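PDB 4GOT: methionine-binding lipoprotein MetQ from Bacillus subtilis subsp. subtilis, which probably captures methionine for the ABC transporter MetNPQ and hands it to the membrane-bound permease, with a further part in methionine sulfoxide transport. Local coordinates for residues Ser41-Tyr46 with Val158-Thr163; Tyr92-Lys97 with Lys165-Lys170; Ala106-Thr111 with Ala174-Val179. All blocks are in the same frame, centred on the assembly; numbering follows the deposited sequence.

Contact 1. Residues Ser41-Tyr46 with Val158-Thr163; sequences SDYKMY and VAPELT. With MSE (selenomethionine), chain B.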
loop_
_atom_site.group_PDB
_atom_site.type_symbol
_atom_site.label_atom_id
_atom_site.label_comp_id
_atom_site.label_asym_id
_atom_site.label_seq_id
_atom_site.Cartn_x
_atom_site.Cartn_y
_atom_site.Cartn_z
ATOM N N SER A 41 -6.379 -8.761 9.903
ATOM C CA SER A 41 -6.487 -7.516 10.713
ATOM C C SER A 41 -5.326 -6.532 10.578
ATOM O O SER A 41 -5.476 -5.363 10.913
ATOM C CB SER A 41 -6.718 -7.815 12.188
ATOM O OG SER A 41 -5.844 -8.807 12.684
ATOM N N ASP A 42 -4.150 -6.988 10.157
ATOM C CA ASP A 42 -3.052 -6.027 9.909
ATOM C C ASP A 42 -2.020 -6.587 8.956
ATOM O O ASP A 42 -1.944 -7.792 8.736
ATOM C CB ASP A 42 -2.406 -5.548 11.242
ATOM C CG ASP A 42 -1.132 -6.337 11.618
ATOM O OD1 ASP A 42 -1.285 -7.438 12.166
ATOM O OD2 ASP A 42 0.022 -5.847 11.356
ATOM N N TYR A 43 -1.264 -5.649 8.355
ATOM C CA TYR A 43 -0.358 -5.879 7.289
ATOM C C TYR A 43 0.615 -7.005 7.603
ATOM O O TYR A 43 1.008 -7.741 6.693
ATOM C CB TYR A 43 0.478 -4.596 7.052
ATOM C CG TYR A 43 -0.101 -3.413 6.265
ATOM C CD1 TYR A 43 -1.230 -3.507 5.481
ATOM C CD2 TYR A 43 0.572 -2.178 6.293
ATOM C CE1 TYR A 43 -1.693 -2.414 4.741
ATOM C CE2 TYR A 43 0.126 -1.077 5.575
ATOM C CZ TYR A 43 -1.017 -1.198 4.799
ATOM O OH TYR A 43 -1.445 -0.115 4.095
ATOM N N LYS A 44 1.014 -7.164 8.861
ATOM C CA LYS A 44 2.035 -8.171 9.203
ATOM C C LYS A 44 1.500 -9.604 9.057
ATOM O O LYS A 44 2.275 -10.550 8.957
ATOM C CB LYS A 44 2.602 -7.946 10.617
ATOM C CG LYS A 44 3.531 -6.742 10.805
ATOM C CD LYS A 44 4.716 -6.750 9.815
ATOM C CE LYS A 44 6.090 -6.533 10.457
ATOM N NZ LYS A 44 6.153 -5.274 11.246
HETATM N N MSE A 45 0.172 -9.759 9.044
HETATM C CA MSE A 45 -0.429 -11.076 8.939
HETATM C C MSE A 45 -0.374 -11.734 7.547
HETATM O O MSE A 45 -0.419 -12.975 7.434
HETATM C CB MSE A 45 -1.892 -11.030 9.426
HETATM C CG MSE A 45 -1.961 -10.750 10.889
HETATM SE SE MSE A 45 -3.820 -10.845 11.518
HETATM C CE MSE A 45 -4.150 -12.755 11.201
ATOM N N TYR A 46 -0.298 -10.928 6.492
ATOM C CA TYR A 46 -0.545 -11.413 5.130
ATOM C C TYR A 46 0.599 -12.311 4.622
ATOM O O TYR A 46 0.346 -13.385 4.136
ATOM C CB TYR A 46 -0.798 -10.223 4.201
ATOM C CG TYR A 46 -2.128 -9.555 4.483
ATOM C CD1 TYR A 46 -2.254 -8.557 5.439
ATOM C CD2 TYR A 46 -3.285 -9.954 3.809
ATOM C CE1 TYR A 46 -3.512 -7.977 5.721
ATOM C CE2 TYR A 46 -4.530 -9.399 4.101
ATOM C CZ TYR A 46 -4.651 -8.407 5.041
ATOM O OH TYR A 46 -5.902 -7.830 5.254
ATOM N N VAL A 158 2.434 5.721 14.265
ATOM C CA VAL A 158 1.194 4.998 14.577
ATOM C C VAL A 158 1.050 3.823 13.597
ATOM O O VAL A 158 1.454 3.916 12.445
ATOM C CB VAL A 158 -0.024 5.953 14.476
ATOM C CG1 VAL A 158 -1.349 5.209 14.638
ATOM C CG2 VAL A 158 0.093 7.068 15.542
ATOM N N ALA A 159 0.417 2.745 14.035
ATOM C CA ALA A 159 0.145 1.638 13.135
ATOM C C ALA A 159 -0.663 2.157 11.930
ATOM O O ALA A 159 -1.490 3.058 12.095
ATOM C CB ALA A 159 -0.587 0.515 13.875
ATOM N N PRO A 160 -0.382 1.634 10.706
ATOM C CA PRO A 160 -1.086 2.096 9.482
ATOM C C PRO A 160 -2.591 1.827 9.586
ATOM O O PRO A 160 -3.399 2.541 9.019
ATOM C CB PRO A 160 -0.426 1.296 8.342
ATOM C CG PRO A 160 0.566 0.400 9.007
ATOM C CD PRO A 160 0.794 0.800 10.401
ATOM N N GLU A 161 -2.956 0.831 10.401
ATOM C CA GLU A 161 -4.350 0.511 10.645
ATOM C C GLU A 161 -5.097 1.561 11.498
ATOM O O GLU A 161 -6.342 1.497 11.651
ATOM C CB GLU A 161 -4.427 -0.881 11.351
ATOM C CG GLU A 161 -4.052 -2.091 10.484
ATOM C CD GLU A 161 -2.544 -2.238 10.154
ATOM O OE1 GLU A 161 -1.696 -1.817 11.004
ATOM O OE2 GLU A 161 -2.221 -2.854 9.077
ATOM N N LEU A 162 -4.348 2.454 12.136
ATOM C CA LEU A 162 -4.888 3.353 13.143
ATOM C C LEU A 162 -4.597 4.801 12.833
ATOM O O LEU A 162 -5.053 5.647 13.580
ATOM C CB LEU A 162 -4.272 3.043 14.523
ATOM C CG LEU A 162 -4.727 1.745 15.218
ATOM C CD1 LEU A 162 -3.935 1.580 16.519
ATOM C CD2 LEU A 162 -6.258 1.652 15.434
ATOM N N THR A 163 -3.841 5.106 11.766
ATOM C CA THR A 163 -3.619 6.509 11.420
ATOM C C THR A 163 -4.922 7.308 11.072
ATOM O O THR A 163 -5.022 8.533 11.362
ATOM C CB THR A 163 -2.580 6.695 10.309
ATOM O OG1 THR A 163 -2.923 5.871 9.194
ATOM C CG2 THR A 163 -1.154 6.387 10.812
HETATM N N MSE B 300 -1.944 -0.672 -0.106
HETATM C CA MSE B 300 -0.835 0.023 0.613
HETATM C C MSE B 300 -0.216 1.199 -0.215
HETATM O O MSE B 300 0.097 0.961 -1.350
HETATM O OXT MSE B 300 0.032 2.358 0.204
HETATM C CB MSE B 300 0.270 -1.003 0.910
HETATM C CG MSE B 300 1.323 -0.563 1.878
HETATM SE SE MSE B 300 2.815 -1.855 2.036
HETATM C CE MSE B 300 1.836 -3.271 3.233
HETATM O O HOH W 1 0.564 -3.292 10.714
#

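Contact 2. Residues Tyr92-Lys97 with Lys165-Lys170; sequences YSKTYK and KAYENK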
loop_
_atom_site.group_PDB
_atom_site.type_symbol
_atom_site.label_atom_id
_atom_site.label_comp_id
_atom_site.label_asym_id
_atom_site.label_seq_id
_atom_site.Cartn_x
_atom_site.Cartn_y
_atom_site.Cartn_z
ATOM N N TYR A 92 -3.080 13.975 5.540
ATOM C CA TYR A 92 -4.388 14.433 5.978
ATOM C C TYR A 92 -4.206 15.331 7.220
ATOM O O TYR A 92 -3.282 15.122 8.020
ATOM C CB TYR A 92 -5.237 13.222 6.363
ATOM C CG TYR A 92 -5.616 12.336 5.191
ATOM C CD1 TYR A 92 -4.708 11.402 4.672
ATOM C CD2 TYR A 92 -6.882 12.421 4.612
ATOM C CE1 TYR A 92 -5.040 10.594 3.606
ATOM C CE2 TYR A 92 -7.224 11.610 3.545
ATOM C CZ TYR A 92 -6.298 10.694 3.044
ATOM O OH TYR A 92 -6.614 9.871 1.978
ATOM N N SER A 93 -5.066 16.335 7.362
ATOM C CA SER A 93 -5.115 17.169 8.566
ATOM C C SER A 93 -6.522 17.701 8.759
ATOM O O SER A 93 -7.098 18.161 7.790
ATOM C CB SER A 93 -4.170 18.369 8.431
ATOM O OG SER A 93 -4.120 19.089 9.649
ATOM N N LYS A 94 -7.059 17.687 9.996
ATOM C CA LYS A 94 -8.326 18.401 10.276
ATOM C C LYS A 94 -8.100 19.882 10.541
ATOM O O LYS A 94 -9.040 20.652 10.571
ATOM C CB LYS A 94 -9.035 17.812 11.508
ATOM C CG LYS A 94 -9.352 16.337 11.417
ATOM C CD LYS A 94 -10.685 16.069 10.754
ATOM C CE LYS A 94 -11.364 14.863 11.386
ATOM N NZ LYS A 94 -11.791 15.093 12.811
ATOM N N THR A 95 -6.839 20.269 10.746
ATOM C CA THR A 95 -6.484 21.551 11.372
ATOM C C THR A 95 -5.716 22.480 10.406
ATOM O O THR A 95 -5.867 23.671 10.494
ATOM C CB THR A 95 -5.700 21.318 12.707
ATOM O OG1 THR A 95 -4.608 20.429 12.492
ATOM C CG2 THR A 95 -6.597 20.660 13.783
ATOM N N TYR A 96 -4.929 21.936 9.475
ATOM C CA TYR A 96 -4.252 22.751 8.466
ATOM C C TYR A 96 -4.630 22.344 7.036
ATOM O O TYR A 96 -4.839 21.170 6.725
ATOM C CB TYR A 96 -2.741 22.618 8.640
ATOM C CG TYR A 96 -2.250 23.183 9.938
ATOM C CD1 TYR A 96 -1.934 24.548 10.056
ATOM C CD2 TYR A 96 -2.122 22.376 11.062
ATOM C CE1 TYR A 96 -1.488 25.073 11.253
ATOM C CE2 TYR A 96 -1.676 22.894 12.273
ATOM C CZ TYR A 96 -1.361 24.244 12.355
ATOM O OH TYR A 96 -0.917 24.750 13.534
ATOM N N LYS A 97 -4.628 23.329 6.155
ATOM C CA LYS A 97 -5.126 23.194 4.788
ATOM C C LYS A 97 -4.047 22.709 3.819
ATOM O O LYS A 97 -4.344 22.121 2.777
ATOM C CB LYS A 97 -5.679 24.553 4.320
ATOM C CG LYS A 97 -6.852 24.444 3.365
ATOM C CD LYS A 97 -8.080 23.806 4.011
ATOM C CE LYS A 97 -9.216 23.690 2.989
ATOM N NZ LYS A 97 -10.406 22.973 3.534
ATOM N N LYS A 165 -7.584 7.016 12.734
ATOM C CA LYS A 165 -7.966 7.482 14.087
ATOM C C LYS A 165 -7.102 8.655 14.605
ATOM O O LYS A 165 -7.648 9.569 15.204
ATOM C CB LYS A 165 -7.990 6.355 15.139
ATOM C CG LYS A 165 -8.861 5.137 14.815
ATOM C CD LYS A 165 -10.341 5.471 14.658
ATOM C CE LYS A 165 -10.804 5.451 13.190
ATOM N NZ LYS A 165 -12.252 5.855 12.985
ATOM N N ALA A 166 -5.775 8.624 14.390
ATOM C CA ALA A 166 -4.894 9.709 14.805
ATOM C C ALA A 166 -5.325 11.011 14.137
ATOM O O ALA A 166 -5.278 12.095 14.750
ATOM C CB ALA A 166 -3.413 9.392 14.484
ATOM N N TYR A 167 -5.754 10.886 12.882
ATOM C CA TYR A 167 -6.320 11.997 12.082
ATOM C C TYR A 167 -7.613 12.530 12.690
ATOM O O TYR A 167 -7.702 13.716 13.009
ATOM C CB TYR A 167 -6.504 11.528 10.637
ATOM C CG TYR A 167 -7.471 12.340 9.797
ATOM C CD1 TYR A 167 -7.133 13.607 9.322
ATOM C CD2 TYR A 167 -8.699 11.817 9.454
ATOM C CE1 TYR A 167 -8.014 14.336 8.535
ATOM C CE2 TYR A 167 -9.588 12.533 8.677
ATOM C CZ TYR A 167 -9.241 13.787 8.226
ATOM O OH TYR A 167 -10.156 14.445 7.477
ATOM N N GLU A 168 -8.593 11.669 12.905
ATOM C CA GLU A 168 -9.845 12.093 13.555
ATOM C C GLU A 168 -9.660 12.683 14.955
ATOM O O GLU A 168 -10.340 13.613 15.313
ATOM C CB GLU A 168 -10.818 10.923 13.650
ATOM C CG GLU A 168 -11.499 10.613 12.332
ATOM C CD GLU A 168 -12.070 9.202 12.271
ATOM O OE1 GLU A 168 -12.311 8.572 13.334
ATOM O OE2 GLU A 168 -12.271 8.720 11.145
ATOM N N ASN A 169 -8.721 12.122 15.735
ATOM C CA ASN A 169 -8.380 12.577 17.114
ATOM C C ASN A 169 -7.521 13.836 17.172
ATOM O O ASN A 169 -7.227 14.338 18.249
ATOM C CB ASN A 169 -7.607 11.464 17.843
ATOM C CG ASN A 169 -8.425 10.182 17.999
ATOM O OD1 ASN A 169 -9.639 10.230 17.965
ATOM N ND2 ASN A 169 -7.748 9.030 18.140
ATOM N N LYS A 170 -7.046 14.298 16.017
ATOM C CA LYS A 170 -6.180 15.463 15.939
ATOM C C LYS A 170 -4.931 15.289 16.800
ATOM O O LYS A 170 -4.495 16.221 17.462
ATOM C CB LYS A 170 -6.970 16.733 16.315
ATOM C CG LYS A 170 -8.271 16.877 15.523
ATOM C CD LYS A 170 -8.913 18.255 15.660
ATOM C CE LYS A 170 -9.693 18.389 16.960
ATOM N NZ LYS A 170 -11.055 17.780 16.933
HETATM O O HOH W 2 -5.929 15.920 11.932
#

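Contact 3. Residues Ala106-Thr111 with Ala174-Val179; sequences ATIILT and AVFINV. With MSE (selenomethionine), chain B.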
loop_
_atom_site.group_PDB
_atom_site.type_symbol
_atom_site.label_atom_id
_atom_site.label_comp_id
_atom_site.label_asym_id
_atom_site.label_seq_id
_atom_site.Cartn_x
_atom_site.Cartn_y
_atom_site.Cartn_z
ATOM N N ALA A 106 5.780 21.625 14.517
ATOM C CA ALA A 106 4.630 20.812 14.148
ATOM C C ALA A 106 4.982 19.316 14.271
ATOM O O ALA A 106 6.157 18.919 14.067
ATOM C CB ALA A 106 4.126 21.166 12.745
ATOM N N THR A 107 3.968 18.539 14.668
ATOM C CA THR A 107 4.020 17.059 14.823
ATOM C C THR A 107 3.434 16.358 13.594
ATOM O O THR A 107 2.252 16.594 13.209
ATOM C CB THR A 107 3.180 16.531 15.998
ATOM O OG1 THR A 107 3.699 17.009 17.235
ATOM C CG2 THR A 107 3.186 14.977 16.014
ATOM N N ILE A 108 4.259 15.478 13.018
ATOM C CA ILE A 108 3.926 14.679 11.836
ATOM C C ILE A 108 3.722 13.249 12.325
ATOM O O ILE A 108 4.608 12.689 12.965
ATOM C CB ILE A 108 5.024 14.739 10.746
ATOM C CG1 ILE A 108 5.326 16.191 10.316
ATOM C CG2 ILE A 108 4.620 13.952 9.513
ATOM C CD1 ILE A 108 4.155 16.948 9.741
ATOM N N ILE A 109 2.530 12.696 12.071
ATOM C CA ILE A 109 2.231 11.296 12.398
ATOM C C ILE A 109 2.536 10.423 11.164
ATOM O O ILE A 109 1.751 10.328 10.198
ATOM C CB ILE A 109 0.761 11.047 12.845
ATOM C CG1 ILE A 109 0.296 12.101 13.870
ATOM C CG2 ILE A 109 0.561 9.608 13.354
ATOM C CD1 ILE A 109 0.958 12.004 15.228
ATOM N N LEU A 110 3.699 9.802 11.241
ATOM C CA LEU A 110 4.150 8.751 10.343
ATOM C C LEU A 110 3.454 7.446 10.700
ATOM O O LEU A 110 2.989 7.277 11.830
ATOM C CB LEU A 110 5.652 8.528 10.558
ATOM C CG LEU A 110 6.606 9.712 10.328
ATOM C CD1 LEU A 110 8.032 9.266 10.648
ATOM C CD2 LEU A 110 6.490 10.204 8.880
ATOM N N THR A 111 3.389 6.521 9.742
ATOM C CA THR A 111 3.030 5.146 10.098
ATOM C C THR A 111 4.337 4.492 10.561
ATOM O O THR A 111 5.444 5.003 10.280
ATOM C CB THR A 111 2.301 4.380 8.950
ATOM O OG1 THR A 111 3.238 3.745 8.089
ATOM C CG2 THR A 111 1.358 5.300 8.125
ATOM N N ALA A 174 -0.446 16.811 11.080
ATOM C CA ALA A 174 -0.573 16.205 9.761
ATOM C C ALA A 174 -0.305 14.709 9.937
ATOM O O ALA A 174 0.485 14.298 10.812
ATOM C CB ALA A 174 0.420 16.835 8.764
ATOM N N VAL A 175 -1.003 13.902 9.147
ATOM C CA VAL A 175 -1.040 12.420 9.353
ATOM C C VAL A 175 -0.994 11.672 8.022
ATOM O O VAL A 175 -1.760 12.000 7.096
ATOM C CB VAL A 175 -2.321 11.972 10.130
ATOM C CG1 VAL A 175 -2.279 10.459 10.339
ATOM C CG2 VAL A 175 -2.463 12.722 11.454
ATOM N N PHE A 176 -0.062 10.705 7.903
ATOM C CA PHE A 176 0.014 9.814 6.719
ATOM C C PHE A 176 -1.010 8.694 6.824
ATOM O O PHE A 176 -1.107 8.054 7.876
ATOM C CB PHE A 176 1.408 9.200 6.538
ATOM C CG PHE A 176 2.444 10.188 6.037
ATOM C CD1 PHE A 176 3.169 10.958 6.938
ATOM C CD2 PHE A 176 2.706 10.334 4.690
ATOM C CE1 PHE A 176 4.125 11.891 6.500
ATOM C CE2 PHE A 176 3.667 11.252 4.241
ATOM C CZ PHE A 176 4.380 12.027 5.145
ATOM N N ILE A 177 -1.785 8.481 5.755
ATOM C CA ILE A 177 -2.753 7.348 5.700
ATOM C C ILE A 177 -2.615 6.674 4.301
ATOM O O ILE A 177 -2.713 7.341 3.238
ATOM C CB ILE A 177 -4.240 7.763 5.944
ATOM C CG1 ILE A 177 -4.384 8.794 7.089
ATOM C CG2 ILE A 177 -5.085 6.526 6.245
ATOM C CD1 ILE A 177 -5.792 9.347 7.295
ATOM N N ASN A 178 -2.383 5.364 4.309
ATOM C CA ASN A 178 -2.322 4.558 3.084
ATOM C C ASN A 178 -3.724 4.560 2.477
ATOM O O ASN A 178 -4.693 4.438 3.224
ATOM C CB ASN A 178 -1.951 3.101 3.406
ATOM C CG ASN A 178 -0.527 2.936 3.946
ATOM O OD1 ASN A 178 0.426 2.815 3.177
ATOM N ND2 ASN A 178 -0.383 2.944 5.252
ATOM N N VAL A 179 -3.834 4.634 1.150
ATOM C CA VAL A 179 -5.159 4.672 0.497
ATOM C C VAL A 179 -6.099 3.524 0.970
ATOM O O VAL A 179 -7.276 3.753 1.205
ATOM C CB VAL A 179 -5.056 4.663 -1.048
ATOM C CG1 VAL A 179 -6.465 4.558 -1.669
ATOM C CG2 VAL A 179 -4.262 5.867 -1.590
HETATM N N MSE B 300 -1.944 -0.672 -0.106
HETATM C CA MSE B 300 -0.835 0.023 0.613
HETATM C C MSE B 300 -0.216 1.199 -0.215
HETATM O O MSE B 300 0.097 0.961 -1.350
HETATM O OXT MSE B 300 0.032 2.358 0.204
HETATM C CB MSE B 300 0.270 -1.003 0.910
HETATM C CG MSE B 300 1.323 -0.563 1.878
HETATM SE SE MSE B 300 2.815 -1.855 2.036
HETATM C CE MSE B 300 1.836 -3.271 3.233
#

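Contact 1. Residues Ser41-Tyr46 with Val158-Thr163
The carboxylate of Glu161 supplies the polar half of this contact. Tyr43 N donates to Glu161 OE2 over 3.0 Å, nearly straight at 159°, reaching the oxygen from above the carboxylate plane. A bend in the glutamate chain at chi2 (72°) turns its CD back toward Asp42, and Tyr181 OH adds a weak bond to OE2. The second oxygen, Glu161 OE1, takes a proton from a water 2.7 Å away that also donates to Asp42 OD2. This water ties together two acids whose oxygens Asp42 OD2 and Glu161 OE2 stand 4.4 Å apart, and would probably ease their repulsion. Asp42 OD2 is also engaged by Lys44 N, a capping bond at the turn into the helix.

The Tyr43 ring is sandwiched between protein and ligand. Glu161 OE2 lies over one face, offset toward the rim, with the ring and carboxylate planes almost perpendicular. The non-polar partners are two: on the opposite face the methyl CE of the bound selenomethionine sits over the ring centre, 3.4 Å above the plane, and Pro160 CB approaches obliquely, 3.7 Å from Tyr43 CE2. The phenol reaches on to Asn180 OD1, its hydrogen-bond partner. An alanine here would probably leave the ligand methyl without its aromatic floor and Asn180 without the phenol.

Residues 41-46 lead from strand 34-38 of the six-stranded sheet into helix 44-51, whereas residues 158-163 join strand 154-158 of the five-stranded sheet to helix 163-168. The contact therefore spans the two lobes beside the ligand pocket.

Contact 2. Residues Tyr92-Lys97 with Lys165-Lys170
Tyr167 presents its two ring faces to different residues, Tyr92 on one and Lys94 on the other. With CG anti to the backbone N (chi1 161°), its ring enters between them. Tyr92 turns its edge to the Tyr167 face in a T-shaped stack, ring centroids 5.7 Å apart and planes at 68°. Closer in, Tyr92 CB lies 3.5 Å from Tyr167 CD1, so the base of one tyrosine packs on the ring of the other. The backbone carbon of Ser93 meets the ring at its edge.

Across the other face, the Lys94 chain runs at about a right angle to the Tyr167 side chain. Its CG makes a CH-pi contact 4.2 Å from the Tyr167 centroid, and CE follows over the rim. Bends along the lysine chain lift NZ away from the ring, still above its face, to the last turn of the helix, where Lys94 NZ donates to Glu168 O at 3.2 Å. Any cation-pi attraction to the ring is long and at most weak. The backbones are joined as well, through a water that accepts from Lys94 N (2.9 Å) and donates to Tyr167 O (3.0 Å). Lys170, the positive-phi residue of the Schellman motif that ends the helix, rests its CD 3.8 Å from Thr95 CG2, the two side chains crossing obliquely.

The contact fastens the C-terminal end of helix 163-168 to the chain leaving strand 90-92. Both tyrosines also touch Ile177 of strand 174-177, Tyr92 additionally packs on helix 189-192, and Ser93 OG bonds to Asp173 O just ahead of that strand.

Contact 3. Residues Ala106-Thr111 with Ala174-Val179
Ile109 and Val175 stand side by side, pointing the same way from neighbouring parallel strands, with Ile109 CG1 3.7 Å from Val175 CG2. Their backbones approach to 4.6 Å between CA atoms. Two good bonds set the register: Ile109 N to Ala174 O (2.9 Å, 179°) and Phe176 N to Ile109 O (2.9 Å). A third, from Ala174 N to Thr107 O, is weak.

On the other face of the sheet, Ala174 is the small residue among larger ones and leaves room for Ile108, whose CD1 comes to 3.9 Å from Ala174 CB. Two residues on, the Phe176 ring fills the hollow between two branches: Ile108 CG2 meets its edge at CE1 (3.7 Å), and Leu110 CD2 approaches the same Phe176 CE1 obliquely at 3.8 Å. The carbonyl Ile109 O also lies at the ring edge, in its plane. Further along, Thr111 CG2 sits against Phe176 O at 3.7 Å.

Helix 117-126 covers Leu110 and Phe176 through Met120, while Ala166 and Thr163 of helix 163-168 pack on Ile109 and Val175. Strand 107-111 lies between strands 154-158 and 174-177, which helix 163-168 joins in a beta-alpha-beta crossover. This helix-flanked parallel core is characteristic of a lobe of the periplasmic-binding-protein fold, and strand 174-177 leads directly to Asn178 in the ligand pocket.

In the fold
From the N terminus, the first segments are 41-46, 92-97 and 106-111, and their partners follow in the same order at 158-163, 165-170 and 174-179. Every loop therefore crosses the others and none nests. Contact 1 closes the longest, bringing the turn after strand 34-38 of the six-stranded lobe against the five-stranded lobe. Contacts 2 and 3 close shorter loops within the latter. Contact 2 ties the end of helix 163-168 to the chain leaving strand 90-92, which flanks strand 174-177 on the side away from strand 107-111, while contact 3 pairs 107-111 with 174-177. Tyr92 bonds to Val175 and Val158 to Leu110, so sheet hydrogen bonding links all three. Contacts 1 and 3 reach the ligand.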